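Local coordinates for polar amino acid ABC uptake transporter substrate binding protein (Streptococcus thermophilus LMG 18311, PDB 3HV1), which probably captures polar amino acids outside the cell and hands them to an ABC transporter for uptake, at residues A[23-28]-A[60-65]; A[32-37]-A[45-50]; A[108-113]-A[181-186]. One frame throughout, in Å; residues are numbered along the deposited sequence.

Contact 1 (A[23-28]-A[60-65])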
# COMPACT_ATOMS: atom_id res chain seq x y z
N ILE A 23 6.21 7.87 -25.41
CA ILE A 23 6.79 7.92 -24.08
C ILE A 23 7.96 6.95 -24.16
O ILE A 23 7.87 5.93 -24.84
CB ILE A 23 5.80 7.47 -23.01
CG1 ILE A 23 6.40 7.71 -21.63
CG2 ILE A 23 5.44 5.98 -23.22
CD1 ILE A 23 5.36 7.91 -20.53
N LYS A 24 9.06 7.27 -23.49
CA LYS A 24 10.25 6.41 -23.52
C LYS A 24 10.44 5.74 -22.17
O LYS A 24 10.40 6.39 -21.13
CB LYS A 24 11.50 7.23 -23.90
CG LYS A 24 12.78 6.40 -24.00
CD LYS A 24 13.97 7.19 -24.59
CE LYS A 24 13.84 7.37 -26.09
NZ LYS A 24 15.10 7.85 -26.74
N ILE A 25 10.66 4.43 -22.20
CA ILE A 25 10.84 3.67 -20.97
C ILE A 25 12.19 2.96 -20.96
O ILE A 25 12.56 2.29 -21.93
CB ILE A 25 9.71 2.62 -20.82
CG1 ILE A 25 8.35 3.34 -20.91
CG2 ILE A 25 9.86 1.89 -19.48
CD1 ILE A 25 7.15 2.42 -20.77
N GLY A 26 12.91 3.12 -19.86
CA GLY A 26 14.21 2.49 -19.73
C GLY A 26 14.13 1.17 -19.00
O GLY A 26 13.37 1.02 -18.05
N PHE A 27 14.94 0.21 -19.44
CA PHE A 27 14.96 -1.10 -18.82
C PHE A 27 16.34 -1.74 -18.93
O PHE A 27 17.15 -1.34 -19.75
CB PHE A 27 13.94 -2.02 -19.49
CG PHE A 27 14.31 -2.44 -20.89
CD1 PHE A 27 14.67 -3.76 -21.16
CD2 PHE A 27 14.32 -1.52 -21.93
CE1 PHE A 27 15.02 -4.16 -22.44
CE2 PHE A 27 14.67 -1.91 -23.22
CZ PHE A 27 15.03 -3.23 -23.47
N ASP A 28 16.58 -2.73 -18.08
CA ASP A 28 17.83 -3.48 -18.06
C ASP A 28 17.63 -4.62 -19.06
O ASP A 28 16.85 -5.53 -18.81
CB ASP A 28 18.06 -4.03 -16.65
CG ASP A 28 19.33 -4.85 -16.54
OD1 ASP A 28 19.81 -5.37 -17.57
OD2 ASP A 28 19.83 -5.00 -15.40
N ILE A 60 -0.68 5.77 -26.94
CA ILE A 60 0.69 6.22 -26.81
C ILE A 60 1.63 5.07 -27.13
O ILE A 60 1.52 4.00 -26.54
CB ILE A 60 0.98 6.72 -25.37
CG1 ILE A 60 0.18 8.00 -25.10
CG2 ILE A 60 2.48 6.96 -25.19
CD1 ILE A 60 0.17 8.43 -23.65
N ASP A 61 2.53 5.30 -28.09
CA ASP A 61 3.51 4.31 -28.48
C ASP A 61 4.66 4.37 -27.49
O ASP A 61 5.03 5.45 -27.01
CB ASP A 61 4.04 4.60 -29.89
CG ASP A 61 3.00 4.33 -30.97
OD1 ASP A 61 2.49 3.19 -31.04
OD2 ASP A 61 2.70 5.25 -31.76
N VAL A 62 5.22 3.21 -27.17
CA VAL A 62 6.31 3.12 -26.22
C VAL A 62 7.66 2.92 -26.91
O VAL A 62 7.82 2.03 -27.76
CB VAL A 62 6.09 1.96 -25.23
CG1 VAL A 62 7.22 1.93 -24.18
CG2 VAL A 62 4.74 2.12 -24.54
N GLU A 63 8.61 3.77 -26.56
CA GLU A 63 9.96 3.68 -27.09
C GLU A 63 10.76 2.99 -26.00
O GLU A 63 11.02 3.58 -24.95
CB GLU A 63 10.54 5.08 -27.34
CG GLU A 63 12.03 5.09 -27.64
CD GLU A 63 12.34 4.69 -29.06
OE1 GLU A 63 12.01 5.47 -29.98
OE2 GLU A 63 12.92 3.59 -29.25
N TRP A 64 11.14 1.74 -26.23
CA TRP A 64 11.89 0.98 -25.24
C TRP A 64 13.39 1.24 -25.37
O TRP A 64 13.99 0.99 -26.41
CB TRP A 64 11.58 -0.51 -25.37
CG TRP A 64 10.20 -0.85 -24.84
CD1 TRP A 64 9.05 -1.04 -25.56
CD2 TRP A 64 9.84 -1.00 -23.47
NE1 TRP A 64 7.99 -1.31 -24.71
CE2 TRP A 64 8.45 -1.29 -23.42
CE3 TRP A 64 10.55 -0.91 -22.26
CZ2 TRP A 64 7.77 -1.50 -22.22
CZ3 TRP A 64 9.86 -1.12 -21.06
CH2 TRP A 64 8.49 -1.41 -21.05
N GLN A 65 13.98 1.72 -24.29
CA GLN A 65 15.40 2.05 -24.27
C GLN A 65 16.20 1.19 -23.29
O GLN A 65 16.03 1.29 -22.08
CB GLN A 65 15.56 3.52 -23.91
CG GLN A 65 17.00 4.02 -23.90
CD GLN A 65 17.60 4.02 -25.29
OE1 GLN A 65 17.12 4.71 -26.19
NE2 GLN A 65 18.66 3.25 -25.47
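Ile60 opens the contact, its CG2 methyl 3.7 Å from CG2 of Ile23. Asp61 turns its side chain away and takes part through its carbonyl, which accepts a bent bond from Ile23 N (140° at the hydrogen). From Val62 on, strands 23-27 and 61-65 run parallel. Val62 CG1, anti to its own backbone N (chi1 -177°), presses against Ile25 CD1 at 3.4 Å, tight for two methyl groups. Glu63 lies between two isoleucines: its N gives a nearly straight bond to Ile23 O (2.9 Å) and its O receives Ile25 N. Its CG lies alongside the Lys24 chain, 3.3 Å from CE, but Lys24 NZ stays 5.1 Å from Glu63 OE1, too far for a salt bridge. Trp64 stands beside Ile25, whose CB sits over one face of the six-membered ring, and turns its edge toward the Phe27 face in an offset edge-to-face pair. Trp64 NE1 is hydrogen-bonded to Asn52 OD1 of helix 46-56. Gln65 completes the pairing: N to Ile25 O, and O from Phe27 N at 3.1 Å. Helix 46-56, between the strands in a beta-alpha-beta crossover, covers Val62 and Trp64, and Leu83 the isoleucines; this apolar side packs inward, while Lys24, Glu63 and Gln65 face solvent.

Contact 2 (A[32-37]-A[45-50])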
# COMPACT_ATOMS: atom_id res chain seq x y z
N VAL A 32 15.62 -10.93 -17.39
CA VAL A 32 14.59 -11.92 -17.69
C VAL A 32 13.86 -12.13 -16.36
O VAL A 32 14.50 -12.17 -15.31
CB VAL A 32 15.21 -13.27 -18.12
CG1 VAL A 32 14.11 -14.25 -18.52
CG2 VAL A 32 16.18 -13.06 -19.27
N PRO A 33 12.52 -12.28 -16.38
CA PRO A 33 11.62 -12.26 -17.53
C PRO A 33 10.84 -10.96 -17.62
O PRO A 33 9.86 -10.87 -18.36
CB PRO A 33 10.70 -13.42 -17.23
CG PRO A 33 10.42 -13.18 -15.76
CD PRO A 33 11.80 -12.78 -15.19
N MSE A 34 11.26 -9.93 -16.89
CA MSE A 34 10.52 -8.68 -16.90
C MSE A 34 10.67 -7.87 -18.18
O MSE A 34 9.69 -7.32 -18.70
CB MSE A 34 10.92 -7.85 -15.69
CG MSE A 34 10.78 -8.62 -14.37
SE MSE A 34 9.05 -9.44 -14.07
CE MSE A 34 8.17 -7.87 -13.51
N GLY A 35 11.89 -7.78 -18.68
CA GLY A 35 12.14 -7.04 -19.90
C GLY A 35 13.56 -7.37 -20.30
O GLY A 35 14.49 -7.12 -19.53
N TYR A 36 13.73 -7.93 -21.48
CA TYR A 36 15.06 -8.31 -21.91
C TYR A 36 15.20 -8.44 -23.41
O TYR A 36 14.22 -8.52 -24.15
CB TYR A 36 15.46 -9.62 -21.22
CG TYR A 36 14.50 -10.77 -21.48
CD1 TYR A 36 14.74 -11.71 -22.48
CD2 TYR A 36 13.33 -10.92 -20.71
CE1 TYR A 36 13.86 -12.77 -22.71
CE2 TYR A 36 12.45 -11.97 -20.94
CZ TYR A 36 12.72 -12.89 -21.93
OH TYR A 36 11.84 -13.93 -22.15
N GLU A 37 16.45 -8.45 -23.87
CA GLU A 37 16.73 -8.59 -25.28
C GLU A 37 16.93 -10.06 -25.60
O GLU A 37 17.71 -10.75 -24.94
CB GLU A 37 17.99 -7.79 -25.64
CG GLU A 37 18.55 -8.13 -27.00
CD GLU A 37 19.55 -7.11 -27.49
OE1 GLU A 37 20.27 -6.53 -26.65
OE2 GLU A 37 19.62 -6.91 -28.72
N GLY A 45 9.09 -9.35 -22.61
CA GLY A 45 9.04 -9.53 -21.17
C GLY A 45 7.69 -9.17 -20.59
O GLY A 45 6.87 -8.56 -21.27
N PHE A 46 7.46 -9.55 -19.34
CA PHE A 46 6.19 -9.24 -18.69
C PHE A 46 5.96 -7.73 -18.65
O PHE A 46 4.89 -7.25 -19.02
CB PHE A 46 6.16 -9.77 -17.25
CG PHE A 46 4.92 -9.38 -16.50
CD1 PHE A 46 3.70 -9.99 -16.78
CD2 PHE A 46 4.96 -8.38 -15.52
CE1 PHE A 46 2.54 -9.61 -16.09
CE2 PHE A 46 3.80 -7.99 -14.83
CZ PHE A 46 2.59 -8.61 -15.12
N ASP A 47 6.97 -6.98 -18.20
CA ASP A 47 6.85 -5.54 -18.10
C ASP A 47 6.65 -4.87 -19.46
O ASP A 47 5.91 -3.90 -19.57
CB ASP A 47 8.07 -4.93 -17.39
CG ASP A 47 7.98 -5.05 -15.89
OD1 ASP A 47 6.84 -5.07 -15.37
OD2 ASP A 47 9.04 -5.10 -15.23
N ILE A 48 7.29 -5.41 -20.49
CA ILE A 48 7.13 -4.85 -21.81
C ILE A 48 5.69 -5.07 -22.26
O ILE A 48 5.03 -4.14 -22.74
CB ILE A 48 8.16 -5.49 -22.79
CG1 ILE A 48 9.57 -5.09 -22.34
CG2 ILE A 48 7.91 -5.03 -24.23
CD1 ILE A 48 10.70 -5.54 -23.25
N ASP A 49 5.16 -6.28 -22.08
CA ASP A 49 3.78 -6.50 -22.46
C ASP A 49 2.84 -5.64 -21.64
O ASP A 49 1.90 -5.06 -22.18
CB ASP A 49 3.38 -7.97 -22.31
CG ASP A 49 3.85 -8.82 -23.48
OD1 ASP A 49 4.42 -8.25 -24.44
OD2 ASP A 49 3.64 -10.04 -23.45
N LEU A 50 3.09 -5.56 -20.33
CA LEU A 50 2.23 -4.79 -19.45
C LEU A 50 2.21 -3.30 -19.80
O LEU A 50 1.14 -2.71 -19.95
CB LEU A 50 2.65 -4.96 -17.97
CG LEU A 50 1.70 -4.21 -17.01
CD1 LEU A 50 0.25 -4.69 -17.25
CD2 LEU A 50 2.10 -4.47 -15.55
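Pro33 and Met34 offer their carbonyls to the first turn of helix 46-56, whose N-cap residue is Gly45; this is a helix N-terminus docked on the turn leading into strand 35-37. Two backbone bonds do the gripping. Phe46 N points to Pro33 O at 2.9 Å, and Asp47 N reaches a lone pair of Met34 O at 2.8 Å, though with a bent 131° at the hydrogen. First-turn amides, which lack acceptors within their own helix, are thus supplied from this turn, which starts with a cis peptide before Pro33. Close backbone packing follows: the Gly45 CA sits 3.2 Å from Pro33 O, and a CB there would run into Met34 O and Gly35 CA, so glycine suits both this spot and its backbone angles.

Among apolar contacts, Ile48 lays CD1 against Gly35 CA at 3.9 Å, and the Tyr36 ring brings CE2 near the Gly45 CA. Polar and apolar meet at Asp47, whose carboxylate is held by Gly87 N through OD2. The selenomethionine Met34, bent at chi2 (-52°) and again at chi3, doubles back over this carboxylate. Met34 CB and CE both come to 3.4 Å from Asp47 OD2, and Met34 CE touches Phe46 CD2 at 3.8 Å.

Contact 3 (A[108-113]-A[181-186])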
# COMPACT_ATOMS: atom_id res chain seq x y z
N GLU A 108 8.77 -12.71 -4.50
CA GLU A 108 9.26 -13.22 -3.23
C GLU A 108 9.80 -14.62 -3.46
O GLU A 108 9.56 -15.21 -4.51
CB GLU A 108 8.11 -13.28 -2.21
CG GLU A 108 7.06 -14.34 -2.54
CD GLU A 108 5.90 -14.33 -1.57
OE1 GLU A 108 6.15 -14.28 -0.35
OE2 GLU A 108 4.74 -14.40 -2.03
N GLN A 109 10.53 -15.13 -2.49
CA GLN A 109 11.07 -16.48 -2.60
C GLN A 109 9.91 -17.45 -2.48
O GLN A 109 9.03 -17.28 -1.63
CB GLN A 109 12.07 -16.75 -1.47
CG GLN A 109 13.29 -15.88 -1.52
CD GLN A 109 13.98 -15.96 -2.86
OE1 GLN A 109 14.30 -17.05 -3.34
NE2 GLN A 109 14.21 -14.81 -3.47
N VAL A 110 9.89 -18.45 -3.36
CA VAL A 110 8.86 -19.48 -3.31
C VAL A 110 9.55 -20.82 -3.18
O VAL A 110 10.67 -21.00 -3.65
CB VAL A 110 7.99 -19.50 -4.59
CG1 VAL A 110 7.16 -18.22 -4.68
CG2 VAL A 110 8.87 -19.68 -5.83
N LEU A 111 8.88 -21.75 -2.50
CA LEU A 111 9.41 -23.10 -2.34
C LEU A 111 8.74 -23.91 -3.44
O LEU A 111 7.51 -23.92 -3.54
CB LEU A 111 9.04 -23.68 -0.97
CG LEU A 111 9.31 -25.18 -0.83
CD1 LEU A 111 10.81 -25.45 -0.80
CD2 LEU A 111 8.64 -25.71 0.43
N VAL A 112 9.53 -24.58 -4.26
CA VAL A 112 8.98 -25.37 -5.35
C VAL A 112 9.22 -26.85 -5.11
O VAL A 112 10.32 -27.27 -4.79
CB VAL A 112 9.62 -24.97 -6.69
CG1 VAL A 112 9.05 -25.83 -7.83
CG2 VAL A 112 9.38 -23.50 -6.95
N THR A 113 8.16 -27.64 -5.26
CA THR A 113 8.30 -29.07 -5.09
C THR A 113 7.42 -29.71 -6.14
O THR A 113 6.51 -29.07 -6.66
CB THR A 113 7.83 -29.56 -3.70
OG1 THR A 113 6.42 -29.35 -3.57
CG2 THR A 113 8.56 -28.82 -2.59
N ILE A 181 13.50 -20.39 -4.78
CA ILE A 181 13.88 -19.49 -5.87
C ILE A 181 12.87 -18.34 -5.98
O ILE A 181 11.77 -18.44 -5.45
CB ILE A 181 13.93 -20.28 -7.21
CG1 ILE A 181 14.49 -19.41 -8.33
CG2 ILE A 181 12.54 -20.77 -7.56
CD1 ILE A 181 15.96 -19.14 -8.22
N ASP A 182 13.24 -17.27 -6.68
CA ASP A 182 12.32 -16.14 -6.84
C ASP A 182 11.06 -16.56 -7.59
O ASP A 182 11.13 -17.30 -8.56
CB ASP A 182 12.96 -15.01 -7.65
CG ASP A 182 14.10 -14.30 -6.92
OD1 ASP A 182 14.06 -13.05 -6.86
OD2 ASP A 182 15.02 -14.97 -6.42
N ARG A 183 9.92 -16.05 -7.14
CA ARG A 183 8.65 -16.34 -7.78
C ARG A 183 8.76 -16.03 -9.28
O ARG A 183 8.37 -16.86 -10.10
CB ARG A 183 7.56 -15.46 -7.16
CG ARG A 183 6.18 -15.70 -7.73
CD ARG A 183 5.24 -14.58 -7.34
NE ARG A 183 3.86 -14.88 -7.70
CZ ARG A 183 2.85 -14.04 -7.52
NH1 ARG A 183 3.06 -12.84 -6.99
NH2 ARG A 183 1.62 -14.41 -7.85
N VAL A 184 9.28 -14.86 -9.64
CA VAL A 184 9.38 -14.52 -11.07
C VAL A 184 10.11 -15.58 -11.91
O VAL A 184 9.76 -15.77 -13.08
CB VAL A 184 10.09 -13.15 -11.33
CG1 VAL A 184 9.16 -12.00 -10.99
CG2 VAL A 184 11.42 -13.07 -10.57
N TYR A 185 11.10 -16.25 -11.34
CA TYR A 185 11.82 -17.28 -12.09
C TYR A 185 11.08 -18.61 -12.06
O TYR A 185 10.98 -19.30 -13.08
CB TYR A 185 13.23 -17.50 -11.51
CG TYR A 185 14.09 -16.26 -11.53
CD1 TYR A 185 14.20 -15.49 -12.69
CD2 TYR A 185 14.79 -15.84 -10.40
CE1 TYR A 185 14.98 -14.33 -12.72
CE2 TYR A 185 15.57 -14.69 -10.41
CZ TYR A 185 15.66 -13.94 -11.58
OH TYR A 185 16.41 -12.78 -11.59
N ALA A 186 10.58 -18.99 -10.89
CA ALA A 186 9.85 -20.24 -10.75
C ALA A 186 8.69 -20.30 -11.74
O ALA A 186 8.60 -21.21 -12.56
CB ALA A 186 9.32 -20.38 -9.31
O HOH W 1 16.52 -17.20 -4.99
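Val110 and Ile181 form an antiparallel hydrogen-bonded pair at the point where strand 178-182 gives way to helix 183-192, a strand-to-helix junction at the side of strand 105-114. Val110 N meets Ile181 O at 2.8 Å with a nearly linear N-H...O (173°), and Ile181 N returns the bond to Val110 O. Two residues before Val110, Glu108 O takes the amide of Arg183, the first residue of the helix, so the pairing carries on past the end of the strand.

The bump that matters is Val110, whose two methyls straddle the helix start. CG1 leans on Arg183 CB at 3.7 Å, and CG2 drops into the hollow between Ile181 and Ala186, 3.6 Å from the Ala186 methyl. Val112 walls the far side of that hollow: with CG1 anti to the backbone N (chi1 179°), CG2 is the methyl that reaches the same Ala186 CB. The Ala186 methyl thus lies between Val110 CG2 and Val112 CG2. Arg183 instead stretches out past Glu108 to bond Val106 O and to pair with Glu249.

Behind the pairing, Gln109 bends at chi2 (-54°) to swing its amide across to Asp182. A water donates to Gln109 OE1 and to Asp182 OD2, bridging the two groups. The direct bond, Gln109 NE2 to Asp182 OD2 at 3.1 Å, lies near the amide plane but comes down on the oxygen from above the carboxylate plane.

Along the chain, strand 22-27 comes first, then contact 2 complete, then strand 61-66 closing contact 1; contact 3 follows later. Contacts 1 and 2 have centres about 12 Å apart and belong to one lobe: helix 46-56, which begins in contact 2, leads to strand 61-66, and Trp64 packs on Ile48. Contact 3, about 28 Å from contact 1 centre to centre, lies in the other lobe, across the chain's centre. Contact 2, its centre about 18 Å from that of contact 3, is the middle piece: Val32, Pro33 and Met34 touch Val184 and Tyr185 of helix 183-192. This fits the two-lobed fold of family 3 solute-binding proteins, in which substrate typically binds between the lobes.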